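Local coordinates for protein endo-1,4-b-d-mannanase (Trichoderma reesei, PDB 1QNQ) that probably hydrolyses internal beta-1,4-mannosidic bonds of mannan polysaccharides, as an endo-acting mannanase of glycoside hydrolase family 5, at residues G167-C172 and G203-G208; G238-Y243 and G256-H261; F305-D310 and P322-Y327. All blocks are in the same frame, centred on the assembly; numbering follows the deposited sequence.

Contact 1: residues G167-C172 and G203-G208; sequences GNEPRC and GDEGLG. With TPT (2,2':6',2''-TERPYRIDINE PLATINUM(II) Chloride), chain C.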
loop_
_atom_site.group_PDB
_atom_site.type_symbol
_atom_site.label_atom_id
_atom_site.label_comp_id
_atom_site.label_asym_id
_atom_site.label_seq_id
_atom_site.Cartn_x
_atom_site.Cartn_y
_atom_site.Cartn_z
ATOM N N GLY A 167 -6.506 -0.188 4.178
ATOM C CA GLY A 167 -6.533 1.181 3.720
ATOM C C GLY A 167 -5.138 1.807 3.573
ATOM O O GLY A 167 -4.161 1.197 3.995
ATOM N N ASN A 168 -5.067 3.034 3.056
ATOM C CA ASN A 168 -3.802 3.787 2.965
ATOM C C ASN A 168 -3.729 4.713 4.200
ATOM O O ASN A 168 -4.514 5.652 4.329
ATOM C CB ASN A 168 -3.694 4.635 1.689
ATOM C CG ASN A 168 -2.478 5.561 1.622
ATOM O OD1 ASN A 168 -1.352 5.044 1.750
ATOM N ND2 ASN A 168 -2.564 6.866 1.444
ATOM N N GLU A 169 -2.874 4.374 5.165
ATOM C CA GLU A 169 -2.572 5.136 6.354
ATOM C C GLU A 169 -3.743 5.384 7.278
ATOM O O GLU A 169 -3.988 6.524 7.724
ATOM C CB GLU A 169 -1.843 6.454 5.975
ATOM C CG GLU A 169 -0.538 6.299 5.202
ATOM C CD GLU A 169 0.365 7.520 5.146
ATOM O OE1 GLU A 169 -0.054 8.661 5.499
ATOM O OE2 GLU A 169 1.567 7.400 4.768
ATOM N N PRO A 170 -4.546 4.370 7.616
ATOM C CA PRO A 170 -5.654 4.610 8.553
ATOM C C PRO A 170 -5.230 5.278 9.862
ATOM O O PRO A 170 -4.265 4.821 10.489
ATOM C CB PRO A 170 -6.261 3.217 8.800
ATOM C CG PRO A 170 -5.166 2.279 8.412
ATOM C CD PRO A 170 -4.395 2.946 7.301
ATOM N N ARG A 171 -5.919 6.338 10.286
ATOM C CA ARG A 171 -5.720 7.032 11.553
ATOM C C ARG A 171 -7.043 7.299 12.276
ATOM O O ARG A 171 -8.073 7.394 11.607
ATOM C CB ARG A 171 -4.999 8.383 11.440
ATOM C CG ARG A 171 -3.552 8.393 10.951
ATOM C CD ARG A 171 -2.960 9.815 10.949
ATOM N NE ARG A 171 -1.555 9.931 10.554
ATOM C CZ ARG A 171 -0.815 11.032 10.689
ATOM N NH1 ARG A 171 -1.303 12.165 11.210
ATOM N NH2 ARG A 171 0.457 11.056 10.284
ATOM N N CYS A 172 -7.041 7.520 13.576
ATOM C CA CYS A 172 -8.222 7.949 14.357
ATOM C C CYS A 172 -7.690 9.021 15.323
ATOM O O CYS A 172 -7.264 8.715 16.434
ATOM C CB CYS A 172 -8.983 6.824 15.025
ATOM S SG CYS A 172 -10.683 7.094 15.618
ATOM N N GLY A 203 -1.948 -1.606 6.352
ATOM C CA GLY A 203 -1.645 -0.392 5.576
ATOM C C GLY A 203 -1.322 0.863 6.392
ATOM O O GLY A 203 -1.187 1.981 5.835
ATOM N N ASP A 204 -1.182 0.717 7.712
ATOM C CA ASP A 204 -0.833 1.824 8.597
ATOM C C ASP A 204 0.598 2.319 8.439
ATOM O O ASP A 204 1.435 1.601 7.945
ATOM C CB ASP A 204 -1.049 1.451 10.089
ATOM C CG ASP A 204 -0.243 0.225 10.497
ATOM O OD1 ASP A 204 -0.347 -0.843 9.853
ATOM O OD2 ASP A 204 0.493 0.340 11.513
ATOM N N GLU A 205 0.898 3.503 8.957
ATOM C CA GLU A 205 2.207 4.130 8.970
ATOM C C GLU A 205 3.160 3.519 10.019
ATOM O O GLU A 205 4.377 3.748 9.966
ATOM C CB GLU A 205 2.099 5.628 9.299
ATOM C CG GLU A 205 1.352 6.481 8.241
ATOM C CD GLU A 205 0.819 7.765 8.858
ATOM O OE1 GLU A 205 -0.300 7.728 9.428
ATOM O OE2 GLU A 205 1.480 8.843 8.826
ATOM N N GLY A 206 2.614 2.806 11.003
ATOM C CA GLY A 206 3.390 2.226 12.090
ATOM C C GLY A 206 3.449 3.062 13.366
ATOM O O GLY A 206 4.269 2.789 14.282
ATOM N N LEU A 207 2.603 4.080 13.509
ATOM C CA LEU A 207 2.657 4.971 14.672
ATOM C C LEU A 207 2.298 4.280 15.979
ATOM O O LEU A 207 1.428 3.404 15.971
ATOM C CB LEU A 207 1.758 6.213 14.458
ATOM C CG LEU A 207 1.894 6.948 13.110
ATOM C CD1 LEU A 207 0.931 8.139 13.018
ATOM C CD2 LEU A 207 3.307 7.441 12.857
ATOM N N GLY A 208 2.933 4.660 17.095
ATOM C CA GLY A 208 2.611 4.118 18.412
ATOM C C GLY A 208 3.440 2.888 18.786
ATOM O O GLY A 208 2.918 1.777 18.626
HETATM PT PT1 TPT C . -0.457 12.898 5.440
HETATM N N1 TPT C . -1.232 14.291 6.696
HETATM N N2 TPT C . -1.526 14.023 4.174
HETATM N N3 TPT C . 0.048 11.956 3.688
HETATM C C1 TPT C . -1.132 14.317 8.047
HETATM C C2 TPT C . -1.776 15.271 8.778
HETATM C C3 TPT C . -2.591 16.223 8.138
HETATM C C4 TPT C . -2.749 16.122 6.777
HETATM C C5 TPT C . -2.069 15.159 6.033
HETATM C C6 TPT C . -2.202 14.979 4.584
HETATM C C7 TPT C . -2.984 15.787 3.698
HETATM C C8 TPT C . -2.880 15.406 2.374
HETATM C C9 TPT C . -2.136 14.304 1.937
HETATM C C10 TPT C . -1.512 13.525 2.876
HETATM C C11 TPT C . -0.589 12.379 2.596
HETATM C C12 TPT C . -0.300 11.955 1.306
HETATM C C13 TPT C . 0.513 10.809 1.152
HETATM C C14 TPT C . 1.114 10.283 2.323
HETATM C C15 TPT C . 0.823 10.840 3.530
HETATM O O HOH W 1 2.972 9.485 6.473
HETATM O O HOH W 2 -1.451 5.167 9.908
HETATM O O HOH W 3 0.708 11.681 6.808
#
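Glu205 OE1 is gripped from two sides: Arg171 NE donates to it at 2.8 Å, almost perfectly straight, and water 2 donates to it as well. The other carboxylate oxygen takes its own bond, Arg171 NH2 to Glu205 OE2 at 2.8 Å, so the arginine holds the acid side-on with one nitrogen for each oxygen. Both bonds use syn lone pairs, and the guanidinium and carboxylate are nearly coplanar. The extended Arg171 chain (chi3 177°) lays the NE edge of the guanidinium against the carboxylate, while Leu207 CD1 lies over one guanidinium face. Water 2 also links Pro170 O with Glu205 N, tying the carboxylate back to both main chains.

Held flat in this way, the Glu205 carboxylate stacks on that of Glu169, their planes 11° apart, and Glu205 CG presses on Glu169 CD at 3.4 Å. Glu169 is further held by Trp114 at OE1 and His241 at OE2; in family 5 relatives the glutamate of the Asn-Glu-Pro sequence is the acid/base. The platinum terpyridine of chain C brings C15 to 3.1 Å from Glu169 OE1. Between the main chains, Glu169 N donates to Gly203 O at 3.0 Å. The two segments are loops at the C-terminal ends of adjacent parallel barrel strands 161-165 and 199-201, leading toward helices 178-194 and 226-230.

Contact 2: residues G238-Y243 and G256-H261; sequences GTFHLY and GWIQTH. With TPT (2,2':6',2''-TERPYRIDINE PLATINUM(II) Chloride), chain B.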
loop_
_atom_site.group_PDB
_atom_site.type_symbol
_atom_site.label_atom_id
_atom_site.label_comp_id
_atom_site.label_asym_id
_atom_site.label_seq_id
_atom_site.Cartn_x
_atom_site.Cartn_y
_atom_site.Cartn_z
ATOM N N GLY A 238 3.216 -7.147 9.132
ATOM C CA GLY A 238 3.162 -5.737 9.476
ATOM C C GLY A 238 3.597 -4.788 8.357
ATOM O O GLY A 238 4.440 -5.184 7.512
ATOM N N THR A 239 3.028 -3.565 8.344
ATOM C CA THR A 239 3.480 -2.497 7.446
ATOM C C THR A 239 3.928 -1.221 8.173
ATOM O O THR A 239 3.373 -0.895 9.249
ATOM C CB THR A 239 2.349 -2.052 6.474
ATOM O OG1 THR A 239 1.147 -1.731 7.223
ATOM C CG2 THR A 239 2.006 -3.127 5.468
ATOM N N PHE A 240 4.879 -0.438 7.646
ATOM C CA PHE A 240 5.193 0.893 8.215
ATOM C C PHE A 240 5.723 1.804 7.095
ATOM O O PHE A 240 6.223 1.314 6.057
ATOM C CB PHE A 240 6.160 0.819 9.403
ATOM C CG PHE A 240 7.543 0.268 9.144
ATOM C CD1 PHE A 240 7.850 -1.076 9.276
ATOM C CD2 PHE A 240 8.580 1.118 8.792
ATOM C CE1 PHE A 240 9.140 -1.538 9.026
ATOM C CE2 PHE A 240 9.870 0.670 8.544
ATOM C CZ PHE A 240 10.159 -0.674 8.652
ATOM N N HIS A 241 5.531 3.105 7.258
ATOM C CA HIS A 241 5.952 4.161 6.320
ATOM C C HIS A 241 7.020 5.078 6.929
ATOM O O HIS A 241 7.244 5.000 8.141
ATOM C CB HIS A 241 4.742 4.966 5.854
ATOM C CG HIS A 241 3.616 4.253 5.138
ATOM N ND1 HIS A 241 2.538 4.926 4.567
ATOM C CD2 HIS A 241 3.411 2.953 4.889
ATOM C CE1 HIS A 241 1.735 4.006 4.009
ATOM N NE2 HIS A 241 2.229 2.803 4.171
ATOM N N LEU A 242 7.651 6.004 6.209
ATOM C CA LEU A 242 8.714 6.875 6.744
ATOM C C LEU A 242 8.863 8.206 5.980
ATOM O O LEU A 242 9.288 8.194 4.806
ATOM C CB LEU A 242 10.038 6.126 6.827
ATOM C CG LEU A 242 11.296 6.907 7.233
ATOM C CD1 LEU A 242 11.098 7.386 8.677
ATOM C CD2 LEU A 242 12.567 6.072 7.106
ATOM N N TYR A 243 8.568 9.342 6.638
ATOM C CA TYR A 243 8.692 10.687 6.011
ATOM C C TYR A 243 9.203 11.724 7.020
ATOM O O TYR A 243 8.462 12.551 7.602
ATOM C CB TYR A 243 7.313 11.102 5.473
ATOM C CG TYR A 243 6.729 10.439 4.246
ATOM C CD1 TYR A 243 7.220 10.791 2.992
ATOM C CD2 TYR A 243 5.734 9.471 4.294
ATOM C CE1 TYR A 243 6.729 10.235 1.820
ATOM C CE2 TYR A 243 5.220 8.891 3.148
ATOM C CZ TYR A 243 5.711 9.308 1.912
ATOM O OH TYR A 243 5.251 8.747 0.743
ATOM N N GLY A 256 16.872 3.788 13.099
ATOM C CA GLY A 256 16.237 3.289 14.330
ATOM C C GLY A 256 14.752 2.990 14.171
ATOM O O GLY A 256 14.215 2.052 14.815
ATOM N N TRP A 257 14.027 3.773 13.376
ATOM C CA TRP A 257 12.601 3.509 13.097
ATOM C C TRP A 257 12.430 2.142 12.432
ATOM O O TRP A 257 11.559 1.337 12.777
ATOM C CB TRP A 257 12.008 4.620 12.222
ATOM C CG TRP A 257 10.538 4.578 11.875
ATOM C CD1 TRP A 257 9.991 4.240 10.688
ATOM C CD2 TRP A 257 9.431 4.950 12.702
ATOM N NE1 TRP A 257 8.613 4.309 10.704
ATOM C CE2 TRP A 257 8.246 4.753 11.958
ATOM C CE3 TRP A 257 9.317 5.386 14.034
ATOM C CZ2 TRP A 257 6.975 5.038 12.488
ATOM C CZ3 TRP A 257 8.053 5.639 14.542
ATOM C CH2 TRP A 257 6.898 5.469 13.774
ATOM N N ILE A 258 13.294 1.791 11.487
ATOM C CA ILE A 258 13.304 0.487 10.818
ATOM C C ILE A 258 13.596 -0.629 11.844
ATOM O O ILE A 258 12.891 -1.663 11.913
ATOM C CB ILE A 258 14.306 0.464 9.646
ATOM C CG1 ILE A 258 13.950 1.410 8.493
ATOM C CG2 ILE A 258 14.400 -0.980 9.114
ATOM C CD1 ILE A 258 15.065 1.748 7.506
ATOM N N GLN A 259 14.627 -0.468 12.680
ATOM C CA GLN A 259 15.039 -1.476 13.646
ATOM C C GLN A 259 13.977 -1.790 14.702
ATOM O O GLN A 259 13.714 -2.978 14.963
ATOM C CB GLN A 259 16.378 -1.084 14.296
ATOM C CG GLN A 259 17.562 -1.057 13.339
ATOM C CD GLN A 259 18.828 -0.460 13.908
ATOM O OE1 GLN A 259 18.796 0.469 14.720
ATOM N NE2 GLN A 259 19.996 -0.954 13.508
ATOM N N THR A 260 13.334 -0.781 15.283
ATOM C CA THR A 260 12.293 -1.036 16.280
ATOM C C THR A 260 11.083 -1.748 15.694
ATOM O O THR A 260 10.475 -2.644 16.337
ATOM C CB THR A 260 11.868 0.249 17.017
ATOM O OG1 THR A 260 11.451 1.240 16.052
ATOM C CG2 THR A 260 13.008 0.827 17.847
ATOM N N HIS A 261 10.641 -1.379 14.482
ATOM C CA HIS A 261 9.495 -2.034 13.850
ATOM C C HIS A 261 9.766 -3.494 13.490
ATOM O O HIS A 261 8.950 -4.410 13.743
ATOM C CB HIS A 261 8.981 -1.179 12.657
ATOM C CG HIS A 261 8.225 0.043 13.135
ATOM N ND1 HIS A 261 8.835 1.224 13.497
ATOM C CD2 HIS A 261 6.899 0.238 13.312
ATOM C CE1 HIS A 261 7.921 2.084 13.908
ATOM N NE2 HIS A 261 6.702 1.523 13.791
HETATM PT PT1 TPT B . 1.657 15.676 1.711
HETATM N N1 TPT B . 1.209 16.594 3.498
HETATM N N2 TPT B . 2.548 14.523 3.061
HETATM N N3 TPT B . 2.499 14.260 0.528
HETATM C C1 TPT B . 0.466 17.702 3.629
HETATM C C2 TPT B . 0.159 18.245 4.855
HETATM C C3 TPT B . 0.631 17.607 6.008
HETATM C C4 TPT B . 1.358 16.472 5.891
HETATM C C5 TPT B . 1.707 15.970 4.628
HETATM C C6 TPT B . 2.492 14.747 4.379
HETATM C C7 TPT B . 2.997 13.887 5.332
HETATM C C8 TPT B . 3.691 12.785 4.893
HETATM C C9 TPT B . 3.766 12.503 3.554
HETATM C C10 TPT B . 3.168 13.368 2.651
HETATM C C11 TPT B . 3.168 13.262 1.180
HETATM C C12 TPT B . 3.714 12.202 0.460
HETATM C C13 TPT B . 3.640 12.198 -0.918
HETATM C C14 TPT B . 2.950 13.228 -1.618
HETATM C C15 TPT B . 2.394 14.224 -0.821
HETATM O O HOH W 4 0.397 14.465 3.305
#
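Phe240 meets two aromatic side chains of the helix. His261 makes an offset stack with it, the planes 29° apart, and the His261 CB methylene sits over the phenyl face, 3.6 Å from Phe240 CD1. Trp257 meets the phenyl obliquely, with NE1 3.7 Å from Phe240 CD2, and Ile258 touches the far end of the ring, its CA 4.0 Å from Phe240 CZ. A chi1 of 62° puts Phe240 CG between the backbone N and the carbonyl carbon, turning the ring toward the helix.

The indole also supplies the polar link: Trp257 NE1 donates to His241 O at 3.0 Å, meeting the oxygen nearly along the C=O axis although the bond is bent (138° at hydrogen). Leu242 CD1 packs against Trp257 CD1 alongside it. At the strand's end, C9 of the chain B terpyridine lies over the centre of the Tyr243 ring, 3.7 Å from Tyr243 CG. The next shell sets the rings. His261 ND1 bonds to Trp257 O one helical turn back at 2.8 Å, within its ring plane, and this lays His261 CE1 over the centre of the indole face. NE2 hydrogen-bonds to Gly206 O, so the imidazole's rotation is fixed; with two carbonyl partners it may be doubly protonated.

Strand 238-242 and the 256-261 part of helix 253-267 run nearly antiparallel, their axes 10.0 Å apart, as expected for a strand and its outer helix in a TIM barrel. Phe274 of strand 272-277 and Trp290 of helix 283-295 extend the same packing layer.

Contact 3: residues F305-D310 and P322-Y327; sequences FWQWGD and PYTVWY. With TPT (2,2':6',2''-TERPYRIDINE PLATINUM(II) Chloride), chain B.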
loop_
_atom_site.group_PDB
_atom_site.type_symbol
_atom_site.label_atom_id
_atom_site.label_comp_id
_atom_site.label_asym_id
_atom_site.label_seq_id
_atom_site.Cartn_x
_atom_site.Cartn_y
_atom_site.Cartn_z
ATOM N N PHE A 305 10.184 1.836 -2.277
ATOM C CA PHE A 305 10.232 3.301 -2.279
ATOM C C PHE A 305 9.024 4.026 -2.882
ATOM O O PHE A 305 8.289 3.461 -3.725
ATOM C CB PHE A 305 11.530 3.762 -3.014
ATOM C CG PHE A 305 11.591 3.505 -4.495
ATOM C CD1 PHE A 305 12.067 2.325 -5.016
ATOM C CD2 PHE A 305 11.211 4.499 -5.390
ATOM C CE1 PHE A 305 12.134 2.088 -6.385
ATOM C CE2 PHE A 305 11.244 4.275 -6.771
ATOM C CZ PHE A 305 11.730 3.083 -7.264
ATOM N N TRP A 306 8.747 5.268 -2.457
ATOM C CA TRP A 306 7.780 6.198 -3.068
ATOM C C TRP A 306 8.570 7.212 -3.898
ATOM O O TRP A 306 9.409 7.911 -3.311
ATOM C CB TRP A 306 6.912 6.907 -1.988
ATOM C CG TRP A 306 5.785 7.727 -2.552
ATOM C CD1 TRP A 306 5.930 9.015 -3.023
ATOM C CD2 TRP A 306 4.410 7.399 -2.755
ATOM N NE1 TRP A 306 4.709 9.491 -3.493
ATOM C CE2 TRP A 306 3.759 8.502 -3.306
ATOM C CE3 TRP A 306 3.642 6.258 -2.446
ATOM C CZ2 TRP A 306 2.403 8.504 -3.608
ATOM C CZ3 TRP A 306 2.272 6.256 -2.721
ATOM C CH2 TRP A 306 1.665 7.369 -3.323
ATOM N N GLN A 307 8.440 7.306 -5.220
ATOM C CA GLN A 307 7.541 6.506 -6.053
ATOM C C GLN A 307 8.140 6.375 -7.486
ATOM O O GLN A 307 9.017 7.199 -7.887
ATOM C CB GLN A 307 6.144 7.128 -6.209
ATOM C CG GLN A 307 6.046 8.482 -6.910
ATOM C CD GLN A 307 4.647 8.953 -7.282
ATOM O OE1 GLN A 307 3.693 8.197 -7.480
ATOM N NE2 GLN A 307 4.504 10.284 -7.401
ATOM N N TRP A 308 7.624 5.462 -8.302
ATOM C CA TRP A 308 8.044 5.285 -9.712
ATOM C C TRP A 308 7.555 6.435 -10.597
ATOM O O TRP A 308 6.432 6.916 -10.435
ATOM C CB TRP A 308 7.473 3.964 -10.297
ATOM C CG TRP A 308 8.040 3.441 -11.592
ATOM C CD1 TRP A 308 7.557 3.604 -12.870
ATOM C CD2 TRP A 308 9.270 2.709 -11.732
ATOM N NE1 TRP A 308 8.411 3.012 -13.795
ATOM C CE2 TRP A 308 9.467 2.443 -13.102
ATOM C CE3 TRP A 308 10.217 2.200 -10.826
ATOM C CZ2 TRP A 308 10.568 1.731 -13.584
ATOM C CZ3 TRP A 308 11.311 1.487 -11.288
ATOM C CH2 TRP A 308 11.498 1.268 -12.688
ATOM N N GLY A 309 8.357 6.871 -11.582
ATOM C CA GLY A 309 7.925 7.803 -12.620
ATOM C C GLY A 309 8.283 7.232 -14.007
ATOM O O GLY A 309 9.332 6.590 -14.085
ATOM N N ASP A 310 7.454 7.474 -15.055
ATOM C CA ASP A 310 7.791 6.885 -16.367
ATOM C C ASP A 310 7.151 7.707 -17.492
ATOM O O ASP A 310 6.443 8.709 -17.227
ATOM C CB ASP A 310 7.313 5.425 -16.430
ATOM C CG ASP A 310 8.207 4.454 -17.179
ATOM O OD1 ASP A 310 8.755 4.879 -18.235
ATOM O OD2 ASP A 310 8.413 3.261 -16.810
ATOM N N PRO A 322 7.200 15.578 -5.653
ATOM C CA PRO A 322 8.586 15.833 -5.257
ATOM C C PRO A 322 9.464 14.611 -5.033
ATOM O O PRO A 322 10.706 14.708 -4.944
ATOM C CB PRO A 322 8.471 16.691 -3.996
ATOM C CG PRO A 322 7.085 17.247 -4.014
ATOM C CD PRO A 322 6.232 16.188 -4.723
ATOM N N TYR A 323 8.899 13.414 -4.911
ATOM C CA TYR A 323 9.611 12.185 -4.612
ATOM C C TYR A 323 9.857 11.292 -5.838
ATOM O O TYR A 323 10.504 10.239 -5.760
ATOM C CB TYR A 323 8.838 11.418 -3.501
ATOM C CG TYR A 323 8.522 12.177 -2.220
ATOM C CD1 TYR A 323 9.455 12.340 -1.193
ATOM C CD2 TYR A 323 7.264 12.734 -2.027
ATOM C CE1 TYR A 323 9.166 13.036 -0.019
ATOM C CE2 TYR A 323 6.950 13.460 -0.875
ATOM C CZ TYR A 323 7.896 13.581 0.120
ATOM O OH TYR A 323 7.575 14.315 1.239
ATOM N N THR A 324 9.351 11.676 -7.014
ATOM C CA THR A 324 9.446 10.803 -8.186
ATOM C C THR A 324 10.858 10.379 -8.558
ATOM O O THR A 324 11.753 11.243 -8.608
ATOM C CB THR A 324 8.749 11.509 -9.380
ATOM O OG1 THR A 324 7.343 11.642 -9.098
ATOM C CG2 THR A 324 8.968 10.765 -10.690
ATOM N N VAL A 325 11.066 9.083 -8.842
ATOM C CA VAL A 325 12.331 8.530 -9.334
ATOM C C VAL A 325 12.060 8.086 -10.775
ATOM O O VAL A 325 11.326 7.131 -11.032
ATOM C CB VAL A 325 12.885 7.368 -8.512
ATOM C CG1 VAL A 325 14.147 6.735 -9.099
ATOM C CG2 VAL A 325 13.129 7.750 -7.064
ATOM N N TRP A 326 12.526 8.847 -11.773
ATOM C CA TRP A 326 12.262 8.580 -13.169
ATOM C C TRP A 326 13.047 7.395 -13.710
ATOM O O TRP A 326 14.282 7.277 -13.489
ATOM C CB TRP A 326 12.533 9.848 -14.023
ATOM C CG TRP A 326 11.716 11.072 -13.749
ATOM C CD1 TRP A 326 12.096 12.201 -13.088
ATOM C CD2 TRP A 326 10.342 11.316 -14.135
ATOM N NE1 TRP A 326 11.062 13.117 -13.016
ATOM C CE2 TRP A 326 9.963 12.576 -13.661
ATOM C CE3 TRP A 326 9.393 10.543 -14.834
ATOM C CZ2 TRP A 326 8.692 13.108 -13.866
ATOM C CZ3 TRP A 326 8.120 11.070 -15.013
ATOM C CH2 TRP A 326 7.758 12.342 -14.546
ATOM N N TYR A 327 12.406 6.469 -14.438
ATOM C CA TYR A 327 13.105 5.314 -15.008
ATOM C C TYR A 327 14.322 5.738 -15.860
ATOM O O TYR A 327 14.226 6.686 -16.645
ATOM C CB TYR A 327 12.161 4.456 -15.886
ATOM C CG TYR A 327 12.822 3.283 -16.578
ATOM C CD1 TYR A 327 13.467 2.280 -15.866
ATOM C CD2 TYR A 327 12.853 3.201 -17.976
ATOM C CE1 TYR A 327 14.077 1.228 -16.508
ATOM C CE2 TYR A 327 13.459 2.126 -18.619
ATOM C CZ TYR A 327 14.097 1.154 -17.885
ATOM O OH TYR A 327 14.715 0.083 -18.517
HETATM PT PT1 TPT B . 1.657 15.676 1.711
HETATM N N1 TPT B . 1.209 16.594 3.498
HETATM N N2 TPT B . 2.548 14.523 3.061
HETATM N N3 TPT B . 2.499 14.260 0.528
HETATM C C1 TPT B . 0.466 17.702 3.629
HETATM C C2 TPT B . 0.159 18.245 4.855
HETATM C C3 TPT B . 0.631 17.607 6.008
HETATM C C4 TPT B . 1.358 16.472 5.891
HETATM C C5 TPT B . 1.707 15.970 4.628
HETATM C C6 TPT B . 2.492 14.747 4.379
HETATM C C7 TPT B . 2.997 13.887 5.332
HETATM C C8 TPT B . 3.691 12.785 4.893
HETATM C C9 TPT B . 3.766 12.503 3.554
HETATM C C10 TPT B . 3.168 13.368 2.651
HETATM C C11 TPT B . 3.168 13.262 1.180
HETATM C C12 TPT B . 3.714 12.202 0.460
HETATM C C13 TPT B . 3.640 12.198 -0.918
HETATM C C14 TPT B . 2.950 13.228 -1.618
HETATM C C15 TPT B . 2.394 14.224 -0.821
HETATM O O HOH W 5 5.870 9.761 -10.501
HETATM O O HOH W 4 0.397 14.465 3.305
#
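A cis peptide joins Trp306 to Gln307, a rare bond before a residue other than proline; at this kink the Trp306 indole packs against Tyr323, while the Gln307 side chain lies along Thr324. Gln307 N is buried with no hydrogen-bond partner; Tyr323 O is 3.6 Å away. Trp306 CG stands anti to the main-chain nitrogen (chi1 -172°), which sets the edge of the indole at CD1 against Tyr323 CB, 3.8 Å off. The phenol is turned steeply to the indole. Asp321 accepts from Trp306 NE1 and helps fix that ring.

Beyond the kink the chains pair in parallel. Val325 N donates to Gln307 O at 2.9 Å, followed by Gly309 N to Val325 O and Tyr327 N to Gly309 O. Gly309 has no side chain, and Thr324 CG2 and Trp326 CE3 pack directly on its backbone. Farther along, Trp308 CZ2 touches Tyr327 CD1 at 3.7 Å, the rings near parallel but slid apart. Asp310 OD2 accepts Trp308 NE1 in the indole plane and also bonds to His44.

Tyr323 CE2 lies 3.5 Å from C13 of the chain B terpyridine, and Trp306 NE1 is close to the same carbon. Both rings meet the ligand obliquely; an aromatic-lined cleft here would be consistent with sugar binding. As in other family 5 enzymes, where a tryptophan preceding a non-proline cis peptide lines the -1 subsite, Trp306 probably does so here.

Overall arrangement
Going from the N terminus, the three contacts close in series, with no nesting or crossing. Contact 1 comes first, joining the loops that follow strands 161-165 and 199-201; its 30-residue connection contains helix 178-194 and strand 199-201. Contact 2 then closes a 12-residue connection between a barrel strand and its outer helix, and contact 3 an 11-residue loop without helix or strand that ends on a short added parallel strand. Contact 2 bridges the others: two of its histidines bond to contact 1, while Tyr243 packs on Trp306 and Tyr323 of contact 3 and shares the chain B terpyridine with them. Contacts 1 and 3 do not touch each other.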